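Local coordinates for protection of telomeres protein 1 (Schizosaccharomyces pombe, PDB 5USB) that binds single-stranded telomeric DNA, protecting the 3' overhang of the chromosome end and regulating telomerase and telomere length, at residues A[6-20]-A[33-45]. The protein carries 1 engineered substitution. Sequence-based numbering, arbitrary orientation.
Sequences LSQITPHQRCSFYAQ and LYVTDYTENELFF. With nucleotides of chain B.
N41 reaches across to the backbone of L6 and I9, an example of how one buried amide can tie two stretches of chain together. Because chi1 is -169°, CG points away from the backbone N, and the amide is carried across to residues 6-9. Its CB lies 3.3 Å above the F44 ring, over the centre, and CB and CG each come within 3.8 Å of L6 O. At the tip ND2 spends one N-H on L6 O, 2.9 Å away and in the carbonyl plane, and the other on I9 O at 3.0 Å; both acceptors lie in the amide plane, which fixes its rotation. OD1 turns back to L43 N, closing an Asx turn within the type I turn from N41 to F44. A leucine here would probably leave the carbonyls of L6 and I9 without these donors and L43 N without its Asx-turn acceptor.

The other end of L6 is gripped too: its N donates to D37 OD2 (2.8 Å), while D37 OD1 takes the hydroxyl of T39 on its syn lone pair. L6 CD2 sits over the centre of the F17 ring, and P11 CG meets L43 CD1 at 3.5 Å. Beyond the turn, the base of DA5 of chain B lies over one face of the F45 ring.

In this OB-fold ssDNA-binding domain, strands 14-26 and 31-36 form a hairpin, bonded from Q20 N to T36 O; strands 86-90 and 92-96 pair antiparallel with the first, and helix 129-138 covers D37, Y38 and T39.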
loop_
_atom_site.group_PDB
_atom_site.type_symbol
_atom_site.label_atom_id
_atom_site.label_comp_id
_atom_site.label_asym_id
_atom_site.label_seq_id
_atom_site.Cartn_x
_atom_site.Cartn_y
_atom_site.Cartn_z
ATOM N N LEU A 6 -6.099 0.032 -7.291
ATOM C CA LEU A 6 -4.650 0.020 -7.455
ATOM C C LEU A 6 -4.253 -0.326 -8.878
ATOM O O LEU A 6 -3.181 0.070 -9.339
ATOM C CB LEU A 6 -3.997 -0.920 -6.445
ATOM C CG LEU A 6 -3.851 -0.284 -5.056
ATOM C CD1 LEU A 6 -3.229 -1.360 -4.157
ATOM C CD2 LEU A 6 -3.006 1.003 -5.064
ATOM N N SER A 7 -5.107 -1.052 -9.610
ATOM C CA SER A 7 -4.823 -1.336 -11.007
ATOM C C SER A 7 -4.838 -0.088 -11.880
ATOM O O SER A 7 -4.300 -0.125 -12.999
ATOM C CB SER A 7 -5.855 -2.314 -11.530
ATOM O OG SER A 7 -7.131 -1.710 -11.463
ATOM N N GLN A 8 -5.431 0.996 -11.396
ATOM C CA GLN A 8 -5.584 2.234 -12.155
ATOM C C GLN A 8 -4.504 3.259 -11.848
ATOM O O GLN A 8 -4.415 4.275 -12.556
ATOM C CB GLN A 8 -6.959 2.846 -11.874
ATOM C CG GLN A 8 -8.111 1.937 -12.251
ATOM C CD GLN A 8 -9.458 2.443 -11.758
ATOM O OE1 GLN A 8 -9.602 3.003 -10.648
ATOM N NE2 GLN A 8 -10.480 2.242 -12.597
ATOM N N ILE A 9 -3.687 3.049 -10.816
ATOM C CA ILE A 9 -2.722 4.084 -10.497
ATOM C C ILE A 9 -1.530 3.995 -11.439
ATOM O O ILE A 9 -1.171 2.948 -11.977
ATOM C CB ILE A 9 -2.299 4.039 -9.018
ATOM C CG1 ILE A 9 -1.532 2.791 -8.670
ATOM C CG2 ILE A 9 -3.511 4.191 -8.127
ATOM C CD1 ILE A 9 -0.892 2.901 -7.319
ATOM N N THR A 10 -0.935 5.135 -11.686
ATOM C CA THR A 10 0.196 5.246 -12.591
ATOM C C THR A 10 1.298 5.995 -11.883
ATOM O O THR A 10 1.086 6.587 -10.821
ATOM C CB THR A 10 -0.202 5.989 -13.877
ATOM O OG1 THR A 10 -0.675 7.287 -13.517
ATOM C CG2 THR A 10 -1.299 5.225 -14.634
ATOM N N PRO A 11 2.487 6.004 -12.444
ATOM C CA PRO A 11 3.610 6.654 -11.770
ATOM C C PRO A 11 3.462 8.162 -11.781
ATOM O O PRO A 11 2.875 8.741 -12.691
ATOM C CB PRO A 11 4.814 6.211 -12.600
ATOM C CG PRO A 11 4.324 5.029 -13.353
ATOM C CD PRO A 11 2.927 5.292 -13.652
ATOM N N HIS A 12 3.998 8.793 -10.734
ATOM C CA HIS A 12 4.145 10.244 -10.672
ATOM C C HIS A 12 2.793 10.950 -10.689
ATOM O O HIS A 12 2.564 11.932 -11.401
ATOM C CB HIS A 12 5.061 10.700 -11.794
ATOM C CG HIS A 12 6.367 9.976 -11.800
ATOM N ND1 HIS A 12 6.812 9.245 -12.874
ATOM C CD2 HIS A 12 7.313 9.845 -10.840
ATOM C CE1 HIS A 12 7.985 8.711 -12.583
ATOM N NE2 HIS A 12 8.314 9.066 -11.355
ATOM N N GLN A 13 1.892 10.447 -9.863
ATOM C CA GLN A 13 0.617 11.098 -9.654
ATOM C C GLN A 13 0.306 11.072 -8.170
ATOM O O GLN A 13 0.929 10.342 -7.389
ATOM C CB GLN A 13 -0.498 10.430 -10.442
ATOM C CG GLN A 13 -0.924 9.102 -9.865
ATOM C CD GLN A 13 -2.080 8.476 -10.609
ATOM O OE1 GLN A 13 -2.456 7.337 -10.329
ATOM N NE2 GLN A 13 -2.648 9.205 -11.570
ATOM N N ARG A 14 -0.628 11.928 -7.794
ATOM C CA ARG A 14 -1.251 11.860 -6.489
ATOM C C ARG A 14 -2.473 10.949 -6.603
ATOM O O ARG A 14 -3.251 11.071 -7.546
ATOM C CB ARG A 14 -1.638 13.278 -6.040
ATOM C CG ARG A 14 -2.771 13.369 -5.032
ATOM C CD ARG A 14 -3.070 14.814 -4.629
ATOM N NE ARG A 14 -3.862 15.538 -5.625
ATOM C CZ ARG A 14 -5.186 15.469 -5.718
ATOM N NH1 ARG A 14 -5.879 14.703 -4.882
ATOM N NH2 ARG A 14 -5.829 16.170 -6.643
ATOM N N CYS A 15 -2.648 10.031 -5.652
ATOM C CA CYS A 15 -3.806 9.167 -5.729
ATOM C C CYS A 15 -4.292 8.837 -4.330
ATOM O O CYS A 15 -3.629 9.129 -3.328
ATOM C CB CYS A 15 -3.490 7.905 -6.519
ATOM S SG CYS A 15 -2.181 6.933 -5.758
ATOM N N SER A 16 -5.488 8.264 -4.282
ATOM C CA SER A 16 -6.127 7.804 -3.071
ATOM C C SER A 16 -6.750 6.440 -3.284
ATOM O O SER A 16 -7.320 6.179 -4.340
ATOM C CB SER A 16 -7.223 8.797 -2.645
ATOM O OG SER A 16 -6.693 10.094 -2.476
ATOM N N PHE A 17 -6.664 5.567 -2.272
ATOM C CA PHE A 17 -7.168 4.207 -2.425
ATOM C C PHE A 17 -7.392 3.564 -1.067
ATOM O O PHE A 17 -6.821 3.976 -0.057
ATOM C CB PHE A 17 -6.213 3.346 -3.271
ATOM C CG PHE A 17 -4.795 3.333 -2.789
ATOM C CD1 PHE A 17 -4.393 2.434 -1.816
ATOM C CD2 PHE A 17 -3.859 4.180 -3.348
ATOM C CE1 PHE A 17 -3.091 2.428 -1.367
ATOM C CE2 PHE A 17 -2.535 4.164 -2.916
ATOM C CZ PHE A 17 -2.163 3.279 -1.918
ATOM N N TYR A 18 -8.211 2.526 -1.079
ATOM C CA TYR A 18 -8.420 1.611 0.029
ATOM C C TYR A 18 -7.597 0.354 -0.249
ATOM O O TYR A 18 -7.502 -0.093 -1.394
ATOM C CB TYR A 18 -9.906 1.229 0.139
ATOM C CG TYR A 18 -10.799 2.345 0.632
ATOM C CD1 TYR A 18 -11.068 2.441 1.975
ATOM C CD2 TYR A 18 -11.379 3.248 -0.241
ATOM C CE1 TYR A 18 -11.882 3.443 2.454
ATOM C CE2 TYR A 18 -12.191 4.255 0.221
ATOM C CZ TYR A 18 -12.441 4.349 1.556
ATOM O OH TYR A 18 -13.266 5.360 2.059
ATOM N N ALA A 19 -7.039 -0.237 0.795
ATOM C CA ALA A 19 -6.224 -1.428 0.597
ATOM C C ALA A 19 -6.128 -2.216 1.890
ATOM O O ALA A 19 -6.404 -1.712 2.986
ATOM C CB ALA A 19 -4.836 -1.051 0.114
ATOM N N GLN A 20 -5.729 -3.472 1.747
ATOM C CA GLN A 20 -5.420 -4.328 2.875
ATOM C C GLN A 20 -3.907 -4.473 3.013
ATOM O O GLN A 20 -3.189 -4.616 2.018
ATOM C CB GLN A 20 -6.058 -5.705 2.717
ATOM C CG GLN A 20 -5.939 -6.497 4.004
ATOM C CD GLN A 20 -6.729 -7.777 4.021
ATOM O OE1 GLN A 20 -6.942 -8.405 2.993
ATOM N NE2 GLN A 20 -7.098 -8.217 5.231
ATOM N N LEU A 33 5.109 -0.452 4.294
ATOM C CA LEU A 33 3.895 -1.235 4.174
ATOM C C LEU A 33 3.847 -1.843 2.783
ATOM O O LEU A 33 4.302 -1.238 1.827
ATOM C CB LEU A 33 2.608 -0.358 4.330
ATOM C CG LEU A 33 2.375 0.442 5.585
ATOM C CD1 LEU A 33 1.204 1.416 5.340
ATOM C CD2 LEU A 33 2.129 -0.496 6.782
ATOM N N TYR A 34 3.312 -3.047 2.678
ATOM C CA TYR A 34 2.990 -3.655 1.396
ATOM C C TYR A 34 1.493 -3.873 1.410
ATOM O O TYR A 34 0.988 -4.524 2.338
ATOM C CB TYR A 34 3.709 -4.996 1.201
ATOM C CG TYR A 34 5.221 -4.865 1.214
ATOM C CD1 TYR A 34 5.926 -4.702 2.380
ATOM C CD2 TYR A 34 5.925 -4.860 0.019
ATOM C CE1 TYR A 34 7.287 -4.560 2.370
ATOM C CE2 TYR A 34 7.305 -4.694 0.002
ATOM C CZ TYR A 34 7.961 -4.534 1.185
ATOM O OH TYR A 34 9.335 -4.382 1.172
ATOM N N VAL A 35 0.787 -3.262 0.459
ATOM C CA VAL A 35 -0.669 -3.276 0.467
ATOM C C VAL A 35 -1.223 -3.730 -0.874
ATOM O O VAL A 35 -0.544 -3.693 -1.896
ATOM C CB VAL A 35 -1.237 -1.909 0.851
ATOM C CG1 VAL A 35 -0.574 -1.429 2.111
ATOM C CG2 VAL A 35 -1.067 -0.911 -0.260
ATOM N N THR A 36 -2.465 -4.212 -0.839
ATOM C CA THR A 36 -3.145 -4.735 -2.012
ATOM C C THR A 36 -4.628 -4.422 -1.941
ATOM O O THR A 36 -5.198 -4.332 -0.847
ATOM C CB THR A 36 -2.973 -6.265 -2.114
ATOM O OG1 THR A 36 -3.519 -6.751 -3.347
ATOM C CG2 THR A 36 -3.695 -6.978 -1.024
ATOM N N ASP A 37 -5.260 -4.300 -3.134
ATOM C CA ASP A 37 -6.718 -4.374 -3.178
ATOM C C ASP A 37 -7.165 -5.528 -4.066
ATOM O O ASP A 37 -8.337 -5.585 -4.479
ATOM C CB ASP A 37 -7.346 -3.041 -3.599
ATOM C CG ASP A 37 -7.027 -2.638 -5.001
ATOM O OD1 ASP A 37 -6.381 -3.419 -5.730
ATOM O OD2 ASP A 37 -7.499 -1.533 -5.416
ATOM N N TYR A 38 -6.242 -6.448 -4.339
ATOM C CA TYR A 38 -6.465 -7.636 -5.169
ATOM C C TYR A 38 -6.816 -7.264 -6.601
ATOM O O TYR A 38 -7.586 -7.960 -7.269
ATOM C CB TYR A 38 -7.508 -8.546 -4.505
ATOM C CG TYR A 38 -6.925 -9.177 -3.274
ATOM C CD1 TYR A 38 -6.093 -10.277 -3.403
ATOM C CD2 TYR A 38 -7.147 -8.645 -2.005
ATOM C CE1 TYR A 38 -5.514 -10.863 -2.324
ATOM C CE2 TYR A 38 -6.543 -9.238 -0.884
ATOM C CZ TYR A 38 -5.724 -10.346 -1.091
ATOM O OH TYR A 38 -5.107 -10.995 -0.045
ATOM N N THR A 39 -6.256 -6.156 -7.091
ATOM C CA THR A 39 -6.282 -5.796 -8.503
ATOM C C THR A 39 -4.838 -5.684 -8.981
ATOM O O THR A 39 -3.950 -5.274 -8.241
ATOM C CB THR A 39 -7.083 -4.491 -8.815
ATOM O OG1 THR A 39 -6.367 -3.340 -8.346
ATOM C CG2 THR A 39 -8.496 -4.526 -8.183
ATOM N N GLU A 40 -4.602 -6.084 -10.218
ATOM C CA GLU A 40 -3.256 -6.222 -10.780
ATOM C C GLU A 40 -2.796 -4.943 -11.448
ATOM O O GLU A 40 -3.587 -4.266 -12.098
ATOM C CB GLU A 40 -3.282 -7.357 -11.789
ATOM C CG GLU A 40 -1.997 -7.798 -12.331
ATOM C CD GLU A 40 -2.193 -8.999 -13.229
ATOM O OE1 GLU A 40 -3.368 -9.362 -13.475
ATOM O OE2 GLU A 40 -1.190 -9.588 -13.633
ATOM N N ASN A 41 -1.520 -4.600 -11.255
ATOM C CA ASN A 41 -0.910 -3.451 -11.908
ATOM C C ASN A 41 0.387 -3.867 -12.566
ATOM O O ASN A 41 1.262 -4.419 -11.907
ATOM C CB ASN A 41 -0.647 -2.338 -10.903
ATOM C CG ASN A 41 -0.260 -1.036 -11.552
ATOM O OD1 ASN A 41 0.692 -0.960 -12.318
ATOM N ND2 ASN A 41 -0.983 0.008 -11.220
ATOM N N GLU A 42 0.528 -3.570 -13.864
ATOM C CA GLU A 42 1.668 -4.073 -14.605
ATOM C C GLU A 42 3.011 -3.536 -14.124
ATOM O O GLU A 42 4.035 -4.108 -14.511
ATOM C CB GLU A 42 1.488 -3.776 -16.104
ATOM C CG GLU A 42 1.529 -2.317 -16.470
ATOM C CD GLU A 42 1.474 -2.097 -17.983
ATOM O OE1 GLU A 42 0.978 -2.997 -18.696
ATOM O OE2 GLU A 42 1.938 -1.034 -18.455
ATOM N N LEU A 43 3.051 -2.478 -13.282
ATOM C CA LEU A 43 4.297 -1.950 -12.752
ATOM C C LEU A 43 4.567 -2.367 -11.304
ATOM O O LEU A 43 5.604 -2.003 -10.753
ATOM C CB LEU A 43 4.322 -0.427 -12.845
ATOM C CG LEU A 43 4.151 0.146 -14.248
ATOM C CD1 LEU A 43 4.093 1.627 -14.156
ATOM C CD2 LEU A 43 5.319 -0.282 -15.090
ATOM N N PHE A 44 3.694 -3.172 -10.699
ATOM C CA PHE A 44 4.004 -3.726 -9.392
ATOM C C PHE A 44 5.035 -4.855 -9.526
ATOM O O PHE A 44 5.180 -5.490 -10.579
ATOM C CB PHE A 44 2.725 -4.258 -8.717
ATOM C CG PHE A 44 1.699 -3.214 -8.332
ATOM C CD1 PHE A 44 1.948 -1.856 -8.407
ATOM C CD2 PHE A 44 0.460 -3.612 -7.864
ATOM C CE1 PHE A 44 0.992 -0.931 -8.005
ATOM C CE2 PHE A 44 -0.486 -2.680 -7.455
ATOM C CZ PHE A 44 -0.224 -1.326 -7.565
ATOM N N PHE A 45 5.742 -5.132 -8.447
ATOM C CA PHE A 45 6.724 -6.201 -8.473
ATOM C C PHE A 45 6.026 -7.558 -8.533
ATOM O O PHE A 45 5.046 -7.796 -7.814
ATOM C CB PHE A 45 7.595 -6.126 -7.225
ATOM C CG PHE A 45 8.719 -7.146 -7.208
ATOM C CD1 PHE A 45 9.899 -6.885 -7.874
ATOM C CD2 PHE A 45 8.577 -8.369 -6.585
ATOM C CE1 PHE A 45 10.913 -7.827 -7.904
ATOM C CE2 PHE A 45 9.581 -9.284 -6.596
ATOM C CZ PHE A 45 10.748 -9.031 -7.270
ATOM P P DA B 5 14.739 -8.664 -3.429
ATOM O OP1 DA B 5 15.767 -9.313 -2.645
ATOM O OP2 DA B 5 14.694 -8.766 -4.863
ATOM O "O5'" DA B 5 13.346 -9.184 -2.886
ATOM C "C5'" DA B 5 13.107 -9.243 -1.494
ATOM C "C4'" DA B 5 11.626 -9.390 -1.268
ATOM O "O4'" DA B 5 10.976 -8.158 -1.629
ATOM C "C3'" DA B 5 10.970 -10.469 -2.123
ATOM O "O3'" DA B 5 9.912 -11.104 -1.404
ATOM C "C2'" DA B 5 10.483 -9.690 -3.330
ATOM C "C1'" DA B 5 10.124 -8.341 -2.739
ATOM N N9 DA B 5 10.328 -7.204 -3.623
ATOM C C8 DA B 5 11.440 -6.928 -4.372
ATOM N N7 DA B 5 11.365 -5.804 -5.033
ATOM C C5 DA B 5 10.144 -5.275 -4.649
ATOM C C6 DA B 5 9.481 -4.091 -4.990
ATOM N N6 DA B 5 9.981 -3.180 -5.821
ATOM N N1 DA B 5 8.265 -3.876 -4.449
ATOM C C2 DA B 5 7.763 -4.794 -3.624
ATOM N N3 DA B 5 8.292 -5.939 -3.220
ATOM C C4 DA B 5 9.499 -6.123 -3.774
HETATM O O HOH W 1 0.771 1.214 -13.773
HETATM O O HOH W 2 -9.088 -0.323 -3.655
HETATM O O HOH W 3 -5.458 -10.349 2.599
#